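Local coordinates for aeromonas extracellular serine protease (Aeromonas sobria, PDB 3WQB), which cleaves peptide bonds after two basic residues, one of them lysine, as a calcium-binding, kexin-like secreted serine protease and probable virulence factor, at residues T21-P26 with Y37-G42; A75-G80 with F144-D149; S268-V273 with G284-D289; Q476-L481 with S587-V592; H483-D488 with G557-S562. The protein carries 1 engineered substitution. One frame throughout, in Å; residues are numbered along the deposited sequence.

Interaction 1 of 5, residues T21-P26 with Y37-G42; sequences TERCLP and YLLNSG
L39 pushes its side chain between R23 and L25, and most of the contact is built round it. The inner half is apolar. L25 CG lies 3.9 Å from L39 CD1, and the two leucines slide past each other in opposite directions. L25 CD1 goes deeper and meets L38 CB at 3.7 Å, with the two side chains at about a right angle. L39 CD1 also reaches the backbone, 3.7 Å from C24 CA. L25 and L38 are buried and tightly packed. Both segments are irregular loop. The contact joins two loops that precede the first helix, 60-64, of the subtilisin-like part. C24 turns its side chain away from L39 and is tied to C4 by a disulfide, which fixes the first loop to the N-terminal end.

The other side is polar and more open: R23 is partly exposed and S41 exposed, although N40 is buried. R23 has CG anti to the backbone N (chi1 180°), and its chain runs extended to NE across L39. L39 CD2 sits under one face of the guanidinium, 3.6 Å from R23 NH2. The same nitrogen donates to N40 O at 2.8 Å. The oxygen lies in the guanidinium plane, but the donor stands 52° out of the carbonyl plane. R23 NH2 also forms a salt bridge with D56, which accepts from the backbone N of N40 as well. N40 points its side chain away and makes an Asx turn, its OD1 taking the backbone N of G42 at 2.8 Å. S41 barely touches the first loop.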
# COMPACT_ATOMS: atom_id res chain seq x y z
N THR A 21 -34.84 0.59 0.45
CA THR A 21 -35.75 1.33 1.32
C THR A 21 -35.40 1.16 2.81
O THR A 21 -35.82 1.97 3.65
CB THR A 21 -37.22 0.89 1.12
OG1 THR A 21 -37.36 -0.49 1.46
CG2 THR A 21 -37.66 1.13 -0.33
N GLU A 22 -34.64 0.12 3.13
CA GLU A 22 -34.26 -0.19 4.51
C GLU A 22 -32.88 0.38 4.89
O GLU A 22 -32.37 0.10 5.97
CB GLU A 22 -34.29 -1.71 4.75
CG GLU A 22 -35.69 -2.32 4.66
CD GLU A 22 -36.63 -1.88 5.78
OE1 GLU A 22 -36.16 -1.32 6.80
OE2 GLU A 22 -37.85 -2.10 5.64
N ARG A 23 -32.31 1.17 4.00
CA ARG A 23 -30.96 1.68 4.17
C ARG A 23 -30.90 2.85 5.17
O ARG A 23 -31.27 3.98 4.85
CB ARG A 23 -30.40 2.05 2.79
CG ARG A 23 -29.01 2.60 2.73
CD ARG A 23 -28.53 2.47 1.32
NE ARG A 23 -27.35 3.28 1.04
CZ ARG A 23 -27.37 4.55 0.66
NH1 ARG A 23 -28.52 5.21 0.53
NH2 ARG A 23 -26.23 5.19 0.42
N CYS A 24 -30.42 2.55 6.37
CA CYS A 24 -30.21 3.53 7.44
C CYS A 24 -29.20 2.99 8.44
O CYS A 24 -28.96 1.77 8.49
CB CYS A 24 -31.52 3.90 8.16
SG CYS A 24 -32.35 2.52 9.05
N LEU A 25 -28.62 3.89 9.24
CA LEU A 25 -27.68 3.52 10.29
C LEU A 25 -28.24 3.78 11.68
O LEU A 25 -28.67 4.91 11.95
CB LEU A 25 -26.40 4.34 10.17
CG LEU A 25 -25.60 4.31 8.87
CD1 LEU A 25 -24.52 5.38 8.87
CD2 LEU A 25 -25.01 2.90 8.65
N PRO A 26 -28.21 2.77 12.56
CA PRO A 26 -28.48 3.06 13.97
C PRO A 26 -27.39 3.96 14.57
O PRO A 26 -26.27 4.05 14.04
CB PRO A 26 -28.44 1.68 14.63
CG PRO A 26 -28.66 0.70 13.52
CD PRO A 26 -27.97 1.33 12.34
N TYR A 37 -18.98 7.85 3.98
CA TYR A 37 -18.38 6.56 3.72
C TYR A 37 -19.12 5.41 4.40
O TYR A 37 -19.10 4.28 3.91
CB TYR A 37 -16.88 6.56 4.08
CG TYR A 37 -16.52 6.99 5.49
CD1 TYR A 37 -16.31 8.33 5.80
CD2 TYR A 37 -16.31 6.04 6.48
CE1 TYR A 37 -15.92 8.72 7.09
CE2 TYR A 37 -15.93 6.42 7.77
CZ TYR A 37 -15.74 7.76 8.06
OH TYR A 37 -15.35 8.14 9.32
N LEU A 38 -19.80 5.71 5.51
CA LEU A 38 -20.68 4.72 6.13
C LEU A 38 -21.95 4.54 5.30
O LEU A 38 -22.38 3.42 5.05
CB LEU A 38 -21.08 5.15 7.55
CG LEU A 38 -20.00 5.36 8.60
CD1 LEU A 38 -20.65 5.76 9.91
CD2 LEU A 38 -19.16 4.09 8.77
N LEU A 39 -22.54 5.66 4.89
CA LEU A 39 -23.77 5.68 4.12
C LEU A 39 -23.78 7.02 3.39
O LEU A 39 -23.81 8.09 4.02
CB LEU A 39 -25.00 5.52 5.03
CG LEU A 39 -26.37 5.25 4.39
CD1 LEU A 39 -27.33 4.74 5.42
CD2 LEU A 39 -26.94 6.50 3.73
N ASN A 40 -23.72 6.94 2.07
CA ASN A 40 -23.62 8.12 1.23
C ASN A 40 -25.00 8.48 0.70
O ASN A 40 -25.54 7.79 -0.16
CB ASN A 40 -22.67 7.83 0.07
CG ASN A 40 -22.39 9.05 -0.80
OD1 ASN A 40 -23.13 10.03 -0.81
ND2 ASN A 40 -21.29 8.97 -1.55
N SER A 41 -25.57 9.55 1.26
CA SER A 41 -26.87 10.05 0.83
C SER A 41 -26.71 11.33 0.00
O SER A 41 -27.67 12.08 -0.16
CB SER A 41 -27.74 10.35 2.05
OG SER A 41 -27.12 11.35 2.85
N GLY A 42 -25.51 11.56 -0.51
CA GLY A 42 -25.23 12.79 -1.26
C GLY A 42 -24.90 13.96 -0.36
O GLY A 42 -24.92 15.12 -0.81

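Interaction 2 of 5, residues A75-G80 with F144-D149; sequences AVVDDG and FNLLDD
V77 and F144 pair in parallel at the ends of strands 73-77 and 140-144, in the parallel sheet of the subtilisin fold. F144 N donates to V76 O at 3.0 Å, and D78 N donates to F144 O at 3.0 Å. Just beyond the pair, 144-149 leaves the sheet through an inverse gamma turn centred on N145 and a type I turn from N145 to D148. L147 N closes this bend on D78 O at 2.9 Å, from 48° above the carbonyl plane.

L147 can be followed outward. Its CB lies 3.6 Å from D78 O and also touches D79 CB. CG is anti to the carbonyl carbon (chi1 -50°) and lies beside the carbonyl group of D78. CD1 ends 3.8 Å from D78 CA. L147 thus packs on the backbone of D78, the predicted charge-relay aspartate, whose OD1 bonds to H115 ND1. The L147 side chain also touches Y178 and an apolar side chain of the neighbouring chain. D78 OD1 accepts from D79 N as well, within its own segment. D79 holds the backbone N of H115 and of G116 with its two carboxylate oxygens.

N145 CB rests 3.5 Å from D79 O. The N145 amide is held by N98 and V99, while D148 OD1 accepts from N150. A water accepts from N145 ND2 and donates to D79 O and D148 OD2, lying 2.7 Å from the latter.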
# COMPACT_ATOMS: atom_id res chain seq x y z
N ALA A 75 -4.37 -3.42 14.72
CA ALA A 75 -3.17 -2.60 14.96
C ALA A 75 -3.10 -1.47 13.95
O ALA A 75 -3.17 -1.70 12.74
CB ALA A 75 -1.92 -3.44 14.87
N VAL A 76 -2.93 -0.24 14.44
CA VAL A 76 -2.74 0.92 13.58
C VAL A 76 -1.28 1.31 13.64
O VAL A 76 -0.79 1.85 14.65
CB VAL A 76 -3.68 2.07 14.00
CG1 VAL A 76 -3.43 3.30 13.16
CG2 VAL A 76 -5.13 1.62 13.86
N VAL A 77 -0.56 0.97 12.58
CA VAL A 77 0.88 1.23 12.48
C VAL A 77 1.01 2.52 11.68
O VAL A 77 0.82 2.56 10.47
CB VAL A 77 1.61 0.03 11.82
CG1 VAL A 77 3.12 0.26 11.80
CG2 VAL A 77 1.27 -1.27 12.55
N ASP A 78 1.27 3.62 12.38
CA ASP A 78 1.08 4.93 11.78
C ASP A 78 1.90 5.99 12.52
O ASP A 78 2.94 5.66 13.08
CB ASP A 78 -0.42 5.25 11.75
CG ASP A 78 -0.82 6.13 10.58
OD1 ASP A 78 -0.49 7.34 10.61
OD2 ASP A 78 -1.49 5.63 9.65
N ASP A 79 1.46 7.25 12.52
CA ASP A 79 2.26 8.32 13.13
C ASP A 79 2.01 8.51 14.62
O ASP A 79 2.67 9.31 15.27
CB ASP A 79 2.05 9.64 12.36
CG ASP A 79 0.67 10.26 12.59
OD1 ASP A 79 -0.16 9.67 13.32
OD2 ASP A 79 0.43 11.36 12.05
N GLY A 80 1.07 7.74 15.17
CA GLY A 80 0.60 7.98 16.53
C GLY A 80 -0.85 7.62 16.69
O GLY A 80 -1.54 7.26 15.73
N PHE A 144 0.98 2.07 17.10
CA PHE A 144 2.43 1.99 17.10
C PHE A 144 2.90 3.12 16.20
O PHE A 144 2.62 3.11 15.00
CB PHE A 144 2.90 0.63 16.57
CG PHE A 144 2.37 -0.52 17.37
CD1 PHE A 144 2.99 -0.90 18.55
CD2 PHE A 144 1.24 -1.21 16.96
CE1 PHE A 144 2.50 -1.95 19.32
CE2 PHE A 144 0.75 -2.26 17.71
CZ PHE A 144 1.37 -2.63 18.90
N ASN A 145 3.58 4.11 16.79
CA ASN A 145 3.87 5.36 16.09
C ASN A 145 5.15 5.32 15.24
O ASN A 145 6.02 6.20 15.35
CB ASN A 145 3.88 6.54 17.07
CG ASN A 145 5.00 6.47 18.09
OD1 ASN A 145 5.54 5.41 18.36
ND2 ASN A 145 5.33 7.61 18.69
N LEU A 146 5.23 4.32 14.37
CA LEU A 146 6.38 4.14 13.48
C LEU A 146 6.69 5.36 12.63
O LEU A 146 7.84 5.57 12.25
CB LEU A 146 6.14 2.93 12.56
CG LEU A 146 6.74 1.60 13.04
CD1 LEU A 146 8.26 1.62 12.89
CD2 LEU A 146 6.32 1.22 14.47
N LEU A 147 5.66 6.14 12.30
CA LEU A 147 5.79 7.27 11.37
C LEU A 147 5.91 8.62 12.07
O LEU A 147 5.87 9.66 11.41
CB LEU A 147 4.61 7.30 10.39
CG LEU A 147 4.26 6.00 9.65
CD1 LEU A 147 3.04 6.21 8.77
CD2 LEU A 147 5.43 5.48 8.85
N ASP A 148 6.07 8.61 13.39
CA ASP A 148 6.37 9.85 14.12
C ASP A 148 7.60 10.48 13.48
O ASP A 148 8.53 9.78 13.06
CB ASP A 148 6.64 9.55 15.61
CG ASP A 148 6.84 10.82 16.43
OD1 ASP A 148 7.96 11.39 16.42
OD2 ASP A 148 5.89 11.23 17.12
N ASP A 149 7.62 11.82 13.40
CA ASP A 149 8.75 12.54 12.80
C ASP A 149 10.10 12.14 13.41
O ASP A 149 11.12 12.17 12.73
CB ASP A 149 8.57 14.07 12.93
CG ASP A 149 7.45 14.64 12.04
OD1 ASP A 149 6.84 13.90 11.23
OD2 ASP A 149 7.17 15.87 12.15
O HOH W 1 3.65 9.92 17.80

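Interaction 3 of 5, residues S268-V273 with G284-D289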
# COMPACT_ATOMS: atom_id res chain seq x y z
N SER A 268 -10.46 8.50 -6.47
CA SER A 268 -10.02 9.77 -5.93
C SER A 268 -8.91 10.29 -6.83
O SER A 268 -8.08 9.51 -7.31
CB SER A 268 -9.52 9.61 -4.51
OG SER A 268 -10.55 9.14 -3.67
N SER A 269 -8.91 11.59 -7.08
CA SER A 269 -7.99 12.23 -8.01
C SER A 269 -6.55 11.72 -7.88
O SER A 269 -5.91 11.41 -8.87
CB SER A 269 -8.04 13.75 -7.81
OG SER A 269 -7.73 14.11 -6.47
N TYR A 270 -6.09 11.63 -6.63
CA TYR A 270 -4.69 11.34 -6.31
C TYR A 270 -4.33 9.84 -6.27
O TYR A 270 -3.16 9.50 -6.19
CB TYR A 270 -4.36 11.95 -4.93
CG TYR A 270 -5.39 11.56 -3.90
CD1 TYR A 270 -5.40 10.27 -3.37
CD2 TYR A 270 -6.40 12.45 -3.51
CE1 TYR A 270 -6.37 9.88 -2.46
CE2 TYR A 270 -7.37 12.07 -2.59
CZ TYR A 270 -7.35 10.78 -2.07
OH TYR A 270 -8.30 10.37 -1.16
N SER A 271 -5.32 8.95 -6.32
CA SER A 271 -5.02 7.54 -5.98
C SER A 271 -4.07 6.85 -6.95
O SER A 271 -4.28 6.88 -8.16
CB SER A 271 -6.29 6.70 -5.91
OG SER A 271 -6.02 5.42 -5.34
N SER A 272 -3.05 6.19 -6.39
CA SER A 272 -2.25 5.27 -7.19
C SER A 272 -3.10 4.09 -7.61
O SER A 272 -4.12 3.79 -6.97
CB SER A 272 -1.02 4.81 -6.42
OG SER A 272 -0.19 5.92 -6.10
N VAL A 273 -2.72 3.43 -8.70
CA VAL A 273 -3.47 2.32 -9.27
C VAL A 273 -2.49 1.33 -9.87
O VAL A 273 -1.32 1.66 -10.08
CB VAL A 273 -4.49 2.78 -10.36
CG1 VAL A 273 -5.50 3.76 -9.77
CG2 VAL A 273 -3.80 3.39 -11.59
N GLY A 284 -12.22 9.71 -0.42
CA GLY A 284 -12.64 11.09 -0.67
C GLY A 284 -11.61 11.94 -1.38
O GLY A 284 -10.68 11.42 -2.01
N GLU A 285 -11.81 13.25 -1.29
CA GLU A 285 -10.94 14.22 -1.92
C GLU A 285 -10.24 14.99 -0.82
O GLU A 285 -9.33 14.43 -0.21
CB GLU A 285 -11.71 15.08 -2.92
CG GLU A 285 -12.16 14.30 -4.16
CD GLU A 285 -11.00 13.87 -5.07
OE1 GLU A 285 -9.91 14.46 -5.00
OE2 GLU A 285 -11.19 12.92 -5.87
N TYR A 286 -10.65 16.23 -0.52
CA TYR A 286 -9.93 17.05 0.47
C TYR A 286 -10.79 17.64 1.57
O TYR A 286 -10.25 18.16 2.55
CB TYR A 286 -9.10 18.14 -0.24
CG TYR A 286 -8.01 17.54 -1.09
CD1 TYR A 286 -6.75 17.27 -0.56
CD2 TYR A 286 -8.25 17.22 -2.43
CE1 TYR A 286 -5.75 16.69 -1.35
CE2 TYR A 286 -7.27 16.64 -3.22
CZ TYR A 286 -6.02 16.38 -2.68
OH TYR A 286 -5.04 15.81 -3.46
N GLY A 287 -12.11 17.56 1.42
CA GLY A 287 -13.04 18.01 2.45
C GLY A 287 -13.29 19.50 2.40
O GLY A 287 -13.94 20.06 3.30
N THR A 288 -12.78 20.13 1.34
CA THR A 288 -12.86 21.58 1.17
C THR A 288 -13.96 21.84 0.15
O THR A 288 -15.07 22.22 0.51
CB THR A 288 -11.50 22.14 0.71
OG1 THR A 288 -11.01 21.34 -0.37
CG2 THR A 288 -10.49 22.10 1.85
N ASP A 289 -13.67 21.59 -1.12
CA ASP A 289 -14.65 21.72 -2.19
C ASP A 289 -15.59 20.52 -2.30
O ASP A 289 -16.73 20.65 -2.73
CB ASP A 289 -13.94 21.96 -3.52
CG ASP A 289 -13.09 23.22 -3.52
OD1 ASP A 289 -13.61 24.28 -3.12
OD2 ASP A 289 -11.90 23.14 -3.90
O HOH W 2 -5.52 15.57 -6.05
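S268 and Y270 both reach G284 O, joining two loops of the subtilisin domain that flank strand 277-282, an outermost strand of the parallel sheet. The first loop makes a type I turn from S268 to S271. G284 to Y286 come just after the strand.

The hydrogen bonds fall into two groups. In the first, G284 O accepts from S268 OG at 2.8 Å, with the donor tilted 28° from the carbonyl plane. Y270 OH approaches the same oxygen in a weak bond. The main polar partner of that hydroxyl is the backbone N of G334. In the second group, the E285 carboxylate binds S269 with both oxygens. S269 N donates to E285 OE2 at 2.9 Å, and S269 OG donates to E285 OE1 at 2.7 Å. Each oxygen uses its syn lone pair. E285 CG is anti to the carbonyl carbon and the chain bends at chi2 (-69°), which turns CD back toward the serine. N262 ND2 is a further donor to E285 OE2, so two N-H groups share that oxygen.

The aromatic contact is an offset edge-to-face pair. The edge of Y270 faces the ring of Y286, with the planes at 75° and the centroids 5.9 Å apart. Y270 CD2 lies 3.6 Å from Y286 OH. One face of the Y270 ring is covered by S268 CB, close to the rim. Y270 is buried, whereas Y286 is exposed.

A water completes the outer side. It lies at the edge of the Y286 ring, 2.6 Å from Y286 OH, and donates to S269 OG at 2.7 Å.

Interaction 4 of 5, residues Q476-L481 with S587-V592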
# COMPACT_ATOMS: atom_id res chain seq x y z
N GLN A 476 3.07 -13.36 -8.88
CA GLN A 476 4.19 -12.46 -8.71
C GLN A 476 5.17 -12.68 -9.83
O GLN A 476 5.37 -13.82 -10.29
CB GLN A 476 4.89 -12.70 -7.38
CG GLN A 476 4.05 -12.37 -6.16
CD GLN A 476 4.68 -12.86 -4.88
OE1 GLN A 476 5.11 -14.02 -4.81
NE2 GLN A 476 4.73 -12.01 -3.86
N VAL A 477 5.77 -11.58 -10.27
CA VAL A 477 6.80 -11.60 -11.30
C VAL A 477 7.98 -10.77 -10.81
O VAL A 477 7.79 -9.70 -10.22
CB VAL A 477 6.25 -11.04 -12.64
CG1 VAL A 477 7.33 -10.68 -13.62
CG2 VAL A 477 5.29 -12.02 -13.29
N MET A 478 9.19 -11.27 -11.03
CA MET A 478 10.39 -10.44 -10.88
C MET A 478 10.97 -10.23 -12.25
O MET A 478 10.96 -11.15 -13.07
CB MET A 478 11.41 -11.09 -9.95
CG MET A 478 10.97 -11.11 -8.51
SD MET A 478 12.24 -11.77 -7.42
CE MET A 478 12.36 -13.47 -7.97
N VAL A 479 11.44 -9.01 -12.52
CA VAL A 479 12.02 -8.68 -13.84
C VAL A 479 13.40 -8.05 -13.68
O VAL A 479 13.62 -7.21 -12.80
CB VAL A 479 11.11 -7.73 -14.68
CG1 VAL A 479 11.76 -7.40 -16.03
CG2 VAL A 479 9.76 -8.37 -14.92
N SER A 480 14.32 -8.49 -14.54
CA SER A 480 15.64 -7.87 -14.66
C SER A 480 15.85 -7.49 -16.12
O SER A 480 15.64 -8.31 -17.01
CB SER A 480 16.74 -8.81 -14.19
OG SER A 480 16.56 -9.08 -12.80
N LEU A 481 16.23 -6.24 -16.35
CA LEU A 481 16.48 -5.73 -17.69
C LEU A 481 17.38 -4.51 -17.62
O LEU A 481 17.49 -3.86 -16.58
CB LEU A 481 15.16 -5.42 -18.43
CG LEU A 481 14.20 -4.38 -17.86
CD1 LEU A 481 14.63 -2.96 -18.22
CD2 LEU A 481 12.79 -4.64 -18.39
N SER A 587 16.27 -11.34 -17.50
CA SER A 587 15.60 -12.50 -16.93
C SER A 587 14.27 -12.07 -16.37
O SER A 587 14.06 -10.89 -16.09
CB SER A 587 16.43 -13.11 -15.80
OG SER A 587 16.49 -12.25 -14.68
N TRP A 588 13.39 -13.03 -16.18
CA TRP A 588 12.22 -12.82 -15.34
C TRP A 588 11.91 -14.10 -14.61
O TRP A 588 12.36 -15.18 -15.02
CB TRP A 588 11.02 -12.31 -16.15
CG TRP A 588 10.40 -13.28 -17.09
CD1 TRP A 588 10.96 -13.83 -18.21
CD2 TRP A 588 9.07 -13.82 -17.01
NE1 TRP A 588 10.07 -14.66 -18.83
CE2 TRP A 588 8.90 -14.68 -18.11
CE3 TRP A 588 8.01 -13.66 -16.10
CZ2 TRP A 588 7.71 -15.37 -18.35
CZ3 TRP A 588 6.83 -14.34 -16.34
CH2 TRP A 588 6.68 -15.18 -17.45
N SER A 589 11.14 -13.98 -13.53
CA SER A 589 10.71 -15.13 -12.76
C SER A 589 9.22 -15.01 -12.47
O SER A 589 8.70 -13.92 -12.31
CB SER A 589 11.49 -15.22 -11.45
OG SER A 589 12.87 -15.39 -11.69
N LEU A 590 8.57 -16.16 -12.41
CA LEU A 590 7.13 -16.24 -12.19
C LEU A 590 6.82 -17.10 -10.98
O LEU A 590 7.33 -18.22 -10.86
CB LEU A 590 6.43 -16.83 -13.43
CG LEU A 590 4.92 -17.06 -13.35
CD1 LEU A 590 4.15 -15.75 -13.17
CD2 LEU A 590 4.44 -17.79 -14.59
N ARG A 591 5.98 -16.57 -10.09
CA ARG A 591 5.45 -17.34 -8.98
C ARG A 591 3.94 -17.31 -8.99
O ARG A 591 3.32 -16.24 -8.94
CB ARG A 591 5.98 -16.86 -7.63
CG ARG A 591 5.55 -17.77 -6.50
CD ARG A 591 6.27 -17.49 -5.23
NE ARG A 591 6.57 -18.74 -4.55
CZ ARG A 591 7.20 -18.84 -3.39
NH1 ARG A 591 7.60 -17.75 -2.75
NH2 ARG A 591 7.43 -20.04 -2.86
N VAL A 592 3.34 -18.49 -9.07
CA VAL A 592 1.89 -18.59 -8.97
C VAL A 592 1.48 -18.95 -7.53
O VAL A 592 2.01 -19.91 -6.95
CB VAL A 592 1.34 -19.64 -9.96
CG1 VAL A 592 -0.17 -19.70 -9.88
CG2 VAL A 592 1.75 -19.29 -11.39
O HOH W 3 6.90 -15.03 -3.01
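Strands 471-482 and 583-595 pair antiparallel in the P-domain, a beta-rich domain characteristic of kexin- and furin-like proteases. The axes of segments 476-481 and 587-592 approach to 4.6 Å, with their directions 174° apart. Six backbone hydrogen bonds join Q476 with R591, M478 with S589 and S480 with S587. R591 N to Q476 O, at 2.8 Å, is the shortest.

V477, V479, W588 and L590 point to one face of the sheet. V477 divides its methyls: CG1 meets W588 CE3 at the edge of the indole, 3.9 Å away, and CG2 meets L590 CD1. W588 CB packs on M478 O at 3.3 Å. W588 NE1 bonds to S462 OG.

The other face is more polar. M478 CE rests 4.0 Å from S589 CB. Q476 and R591 lie side by side, with Q476 OE1 3.7 Å from R591 CD. A water donates to Q476 OE1 and accepts from R591 NH1. Outside the pair, Q476 NE2 binds S251 O and R591 NE binds L438 O.

Strand 527-535 flanks 476-481 and strand 436-444 flanks 587-592. L549 of strand 545-553 packs on V477, V479 and W588.

Interaction 5 of 5, residues H483-D488 with G557-S562; sequences HQRLPD and GTRQVS. With CA (calcium ion), chain D.
R485 and G557 join a loop, which ends in a 3-10 turn at 486-488, to the start of strand 559-565; the nearest CA atoms, of D488 and G557, are 9.7 Å apart. Long side chains bridge that distance at a calcium site of the P-domain, to which D488 belongs. Two arginines and one aspartate form a salt-bridge network.

The bend of R485 at chi3 (76°) places NE where it meets D488 OD2, at 2.9 Å. NH2 joins NE in a side-on grip on that oxygen. NH1 and NH2 both donate to G557 O, at 2.8 Å and 2.9 Å, with the oxygen in the guanidinium plane. R559 comes from the strand and holds the other carboxylate oxygen. Its NH1 and NH2 both donate end-on to D488 OD1, at 2.8 Å and 2.9 Å. The carboxylate and the R559 guanidinium stand 79° apart.

The two guanidinium groups stack, with centres 3.8 Å apart and planes at 29°. R559 NH1 lies over the centre of R485. D488, whose two oxygens take one arginine each at the edge of the stack, probably offsets the repulsion of these like charges. E576, paired with R559 NE, probably adds to this. P487 CB packs against R559 NH2.

The calcium ion is bound by D454, D553, A555, N578 and N579. D488 OD2, which accepts from R485, also binds it, at 2.3 Å.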
# COMPACT_ATOMS: atom_id res chain seq x y z
N HIS A 483 17.82 -0.78 -19.50
CA HIS A 483 17.20 0.23 -20.35
C HIS A 483 17.50 1.61 -19.79
O HIS A 483 17.39 1.83 -18.59
CB HIS A 483 15.68 0.02 -20.44
CG HIS A 483 15.02 0.84 -21.50
ND1 HIS A 483 14.72 2.17 -21.34
CD2 HIS A 483 14.58 0.50 -22.74
CE1 HIS A 483 14.15 2.63 -22.44
NE2 HIS A 483 14.05 1.64 -23.30
N GLN A 484 17.88 2.52 -20.68
CA GLN A 484 18.36 3.84 -20.28
C GLN A 484 17.28 4.86 -19.89
O GLN A 484 17.59 5.90 -19.33
CB GLN A 484 19.24 4.44 -21.38
CG GLN A 484 20.54 3.70 -21.66
CD GLN A 484 21.18 4.14 -22.96
OE1 GLN A 484 20.49 4.40 -23.95
NE2 GLN A 484 22.50 4.23 -22.96
N ARG A 485 16.02 4.57 -20.21
CA ARG A 485 14.90 5.44 -19.81
C ARG A 485 13.70 4.60 -19.37
O ARG A 485 12.73 4.41 -20.10
CB ARG A 485 14.54 6.43 -20.92
CG ARG A 485 13.51 7.46 -20.47
CD ARG A 485 13.40 8.65 -21.42
NE ARG A 485 12.67 8.31 -22.64
CZ ARG A 485 12.00 9.18 -23.39
NH1 ARG A 485 11.98 10.48 -23.07
NH2 ARG A 485 11.35 8.75 -24.46
N LEU A 486 13.77 4.12 -18.13
CA LEU A 486 12.82 3.13 -17.62
C LEU A 486 11.34 3.43 -17.83
O LEU A 486 10.59 2.51 -18.14
CB LEU A 486 13.09 2.80 -16.14
CG LEU A 486 14.34 1.96 -15.87
CD1 LEU A 486 14.68 1.99 -14.40
CD2 LEU A 486 14.16 0.52 -16.37
N PRO A 487 10.90 4.70 -17.67
CA PRO A 487 9.46 4.94 -17.84
C PRO A 487 8.94 4.76 -19.27
O PRO A 487 7.74 4.79 -19.47
CB PRO A 487 9.28 6.39 -17.35
CG PRO A 487 10.43 6.59 -16.42
CD PRO A 487 11.57 5.87 -17.08
N ASP A 488 9.83 4.51 -20.23
CA ASP A 488 9.38 4.14 -21.58
C ASP A 488 8.74 2.75 -21.62
O ASP A 488 8.09 2.41 -22.60
CB ASP A 488 10.55 4.17 -22.57
CG ASP A 488 10.96 5.58 -22.94
OD1 ASP A 488 10.32 6.54 -22.48
OD2 ASP A 488 11.95 5.71 -23.71
N GLY A 557 9.85 10.40 -27.61
CA GLY A 557 9.78 11.84 -27.40
C GLY A 557 10.38 12.23 -26.06
O GLY A 557 10.38 11.42 -25.12
N THR A 558 10.88 13.45 -25.95
CA THR A 558 11.34 13.97 -24.66
C THR A 558 10.16 14.20 -23.73
O THR A 558 9.03 14.42 -24.16
CB THR A 558 12.13 15.29 -24.81
OG1 THR A 558 11.28 16.30 -25.36
CG2 THR A 558 13.35 15.08 -25.70
N ARG A 559 10.42 14.11 -22.43
CA ARG A 559 9.43 14.44 -21.43
C ARG A 559 10.07 15.33 -20.39
O ARG A 559 11.28 15.27 -20.16
CB ARG A 559 8.91 13.17 -20.74
CG ARG A 559 8.11 12.25 -21.65
CD ARG A 559 7.52 11.09 -20.88
NE ARG A 559 8.54 10.19 -20.32
CZ ARG A 559 9.09 9.16 -20.95
NH1 ARG A 559 8.74 8.85 -22.20
NH2 ARG A 559 10.00 8.42 -20.32
N GLN A 560 9.24 16.16 -19.75
CA GLN A 560 9.72 16.99 -18.67
C GLN A 560 8.98 16.74 -17.38
O GLN A 560 7.78 16.43 -17.37
CB GLN A 560 9.64 18.47 -19.06
CG GLN A 560 10.62 18.89 -20.15
CD GLN A 560 10.55 20.36 -20.42
OE1 GLN A 560 9.54 20.98 -20.13
NE2 GLN A 560 11.61 20.93 -20.96
N VAL A 561 9.72 16.87 -16.28
CA VAL A 561 9.20 16.63 -14.95
C VAL A 561 9.55 17.84 -14.10
O VAL A 561 10.69 18.31 -14.12
CB VAL A 561 9.84 15.35 -14.35
CG1 VAL A 561 9.38 15.13 -12.91
CG2 VAL A 561 9.49 14.13 -15.21
N SER A 562 8.56 18.34 -13.36
CA SER A 562 8.75 19.47 -12.46
C SER A 562 9.25 18.95 -11.11
O SER A 562 8.66 18.01 -10.53
CB SER A 562 7.42 20.23 -12.28
OG SER A 562 6.82 20.58 -13.53
CA CA D . 12.49 4.99 -25.86

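Interactions 1, 2 and 3 belong to the subtilisin domain, and interactions 4 and 5 to the P-domain. Interactions 2 and 4 are the buried ones. Interaction 4 is a full antiparallel strand pair; interaction 2 has a single parallel bridge where two strands end, continued by turns. The other three are partly buried and depend more on side chains: a leucine cluster with one arginine bond in interaction 1, serines, a carboxylate and tyrosines in interaction 3, and charges at a calcium site in interaction 5. Interactions 2 and 3 involve the two opposite edges of one parallel sheet. Interaction 5 is nested in the loop closed by interaction 4, and they touch where L481 packs on L486.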